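Local coordinates for peptidase M14 domain-containing protein (Shewanella amazonensis, PDB 2QVP) that is a putative zinc-dependent hydrolase of the peptidase M14 family, probably acting as a metallocarboxypeptidase, although its substrate is not established, at residues A48-Y54 / L105-T111. Numbering follows the deposited sequence.
Sequences AGHHPLY and LPLVNPT
Pro110 packs its ring against Ala48, His51 and Leu53. Pro110 CB lies 3.4 Å from His51 CB, and the two side chains run alongside each other, pointing opposite ways. Pro110 CG lies 3.8 Å from Ala48 CB. Leu53 crosses the proline at about a right angle and brings CD1 to 4.1 Å from Pro110 CD. Its other methyl, CD2, is 3.5 Å from Val108 O, a buried carbonyl oxygen with no polar partner in the model. Thr111 CG2 sits 3.5 Å from Ala48 O and at the edge of the His51 ring, near its plane. A chi1 of 65° turns this methyl anti to the carbonyl carbon and sets OG1 between that carbon and the backbone N, where it accepts a hydrogen bond from Glu121 N. At the far end, Leu105 CD2 and Pro106 CD touch the carbonyl oxygen of Tyr54.

The polar links between the segments run through water. One water accepts from Tyr54 N and lies within donating reach of Pro52 O and Leu107 O. A second accepts from Leu107 N and sits 2.7 Å from Tyr54 O.

Two local motifs lie near the Thr111 end. Ala48 to His51 form a type I' turn with two backbone hydrogen bonds, Ala48 N to His51 O and His51 N to Ala48 O. Asn109 is the N-cap of helix 110-115, its OD1 accepting from Gly112 N. Helix 24-38 also packs on Pro110. The arrangement is a tight beta hairpin, strands 41-48 and 51-57, at one edge of the mixed sheet of an M14-type alpha/beta fold, packed against a strand-to-helix connection.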
loop_
_atom_site.group_PDB
_atom_site.type_symbol
_atom_site.label_atom_id
_atom_site.label_comp_id
_atom_site.label_asym_id
_atom_site.label_seq_id
_atom_site.Cartn_x
_atom_site.Cartn_y
_atom_site.Cartn_z
ATOM N N ALA A 48 9.631 -1.782 14.849
ATOM C CA ALA A 48 10.260 -0.522 14.486
ATOM C C ALA A 48 9.836 0.433 15.603
ATOM O O ALA A 48 8.631 0.706 15.763
ATOM C CB ALA A 48 9.805 -0.046 13.143
ATOM N N GLY A 49 10.811 0.887 16.403
ATOM C CA GLY A 49 10.559 1.765 17.555
ATOM C C GLY A 49 9.565 1.180 18.544
ATOM O O GLY A 49 8.715 1.906 19.083
ATOM N N HIS A 50 9.659 -0.143 18.740
ATOM C CA HIS A 50 8.758 -0.931 19.615
ATOM C C HIS A 50 7.288 -0.955 19.154
ATOM O O HIS A 50 6.392 -1.178 19.967
ATOM C CB HIS A 50 8.897 -0.481 21.086
ATOM C CG HIS A 50 10.316 -0.465 21.551
ATOM N ND1 HIS A 50 11.011 -1.620 21.832
ATOM C CD2 HIS A 50 11.192 0.554 21.713
ATOM C CE1 HIS A 50 12.246 -1.311 22.180
ATOM N NE2 HIS A 50 12.382 0.002 22.113
ATOM N N HIS A 51 7.075 -0.734 17.854
ATOM C CA HIS A 51 5.768 -0.801 17.202
ATOM C C HIS A 51 5.867 -1.968 16.214
ATOM O O HIS A 51 6.829 -2.042 15.444
ATOM C CB HIS A 51 5.406 0.477 16.438
ATOM C CG HIS A 51 5.232 1.690 17.295
ATOM N ND1 HIS A 51 4.177 1.840 18.162
ATOM C CD2 HIS A 51 5.949 2.837 17.375
ATOM C CE1 HIS A 51 4.257 3.019 18.756
ATOM N NE2 HIS A 51 5.322 3.645 18.294
ATOM N N PRO A 52 4.885 -2.877 16.221
ATOM C CA PRO A 52 5.019 -4.028 15.346
ATOM C C PRO A 52 4.759 -3.730 13.885
ATOM O O PRO A 52 3.891 -2.911 13.580
ATOM C CB PRO A 52 3.926 -4.977 15.874
ATOM C CG PRO A 52 2.859 -4.022 16.427
ATOM C CD PRO A 52 3.622 -2.905 17.007
ATOM N N LEU A 53 5.552 -4.353 13.012
ATOM C CA LEU A 53 5.295 -4.365 11.576
ATOM C C LEU A 53 4.568 -5.675 11.278
ATOM O O LEU A 53 5.186 -6.749 11.247
ATOM C CB LEU A 53 6.564 -4.294 10.712
ATOM C CG LEU A 53 7.262 -2.970 10.468
ATOM C CD1 LEU A 53 7.892 -2.458 11.770
ATOM C CD2 LEU A 53 8.328 -3.143 9.309
ATOM N N TYR A 54 3.260 -5.569 11.030
ATOM C CA TYR A 54 2.409 -6.723 10.760
ATOM C C TYR A 54 2.243 -7.143 9.314
ATOM O O TYR A 54 2.237 -6.325 8.399
ATOM C CB TYR A 54 0.959 -6.449 11.236
ATOM C CG TYR A 54 0.753 -6.398 12.721
ATOM C CD1 TYR A 54 0.892 -7.553 13.503
ATOM C CD2 TYR A 54 0.360 -5.208 13.360
ATOM C CE1 TYR A 54 0.683 -7.520 14.880
ATOM C CE2 TYR A 54 0.132 -5.172 14.731
ATOM C CZ TYR A 54 0.320 -6.326 15.485
ATOM O OH TYR A 54 0.116 -6.305 16.839
ATOM N N LEU A 105 -0.003 -5.510 4.439
ATOM C CA LEU A 105 1.047 -4.893 5.235
ATOM C C LEU A 105 0.388 -3.550 5.612
ATOM O O LEU A 105 0.528 -2.574 4.885
ATOM C CB LEU A 105 2.353 -4.707 4.436
ATOM C CG LEU A 105 3.189 -5.970 4.196
ATOM C CD1 LEU A 105 4.259 -5.788 3.150
ATOM C CD2 LEU A 105 3.829 -6.456 5.546
ATOM N N PRO A 106 -0.373 -3.516 6.719
ATOM C CA PRO A 106 -1.140 -2.296 7.015
ATOM C C PRO A 106 -0.349 -1.008 7.327
ATOM O O PRO A 106 -0.822 0.087 6.994
ATOM C CB PRO A 106 -2.024 -2.730 8.197
ATOM C CG PRO A 106 -1.385 -3.860 8.788
ATOM C CD PRO A 106 -0.632 -4.557 7.732
ATOM N N LEU A 107 0.828 -1.157 7.936
ATOM C CA LEU A 107 1.704 -0.053 8.321
ATOM C C LEU A 107 3.169 -0.509 8.383
ATOM O O LEU A 107 3.581 -1.242 9.287
ATOM C CB LEU A 107 1.266 0.508 9.669
ATOM C CG LEU A 107 2.022 1.672 10.312
ATOM C CD1 LEU A 107 2.274 2.837 9.331
ATOM C CD2 LEU A 107 1.238 2.095 11.582
ATOM N N VAL A 108 3.956 -0.051 7.417
ATOM C CA VAL A 108 5.369 -0.391 7.323
ATOM C C VAL A 108 6.263 0.563 8.106
ATOM O O VAL A 108 7.271 0.152 8.558
ATOM C CB VAL A 108 5.802 -0.485 5.825
ATOM C CG1 VAL A 108 7.339 -0.680 5.668
ATOM C CG2 VAL A 108 5.003 -1.584 5.157
ATOM N N ASN A 109 5.879 1.824 8.275
ATOM C CA ASN A 109 6.678 2.797 8.979
ATOM C C ASN A 109 5.903 3.384 10.168
ATOM O O ASN A 109 5.453 4.520 10.087
ATOM C CB ASN A 109 7.072 3.879 7.966
ATOM C CG ASN A 109 7.957 4.959 8.533
ATOM O OD1 ASN A 109 8.485 4.871 9.640
ATOM N ND2 ASN A 109 8.127 6.005 7.737
ATOM N N PRO A 110 5.763 2.618 11.268
ATOM C CA PRO A 110 5.016 3.127 12.435
ATOM C C PRO A 110 5.637 4.362 13.135
ATOM O O PRO A 110 4.898 5.166 13.654
ATOM C CB PRO A 110 5.011 1.935 13.386
ATOM C CG PRO A 110 6.235 1.157 13.027
ATOM C CD PRO A 110 6.288 1.261 11.518
ATOM N N THR A 111 6.964 4.495 13.124
ATOM C CA THR A 111 7.673 5.589 13.811
ATOM C C THR A 111 7.451 6.888 13.047
ATOM O O THR A 111 7.291 7.946 13.662
ATOM C CB THR A 111 9.176 5.297 14.003
ATOM O OG1 THR A 111 9.828 5.223 12.727
ATOM C CG2 THR A 111 9.390 3.996 14.776
HETATM O O HOH W 1 2.132 -2.826 11.274
HETATM O O HOH W 2 2.654 -3.684 7.967
#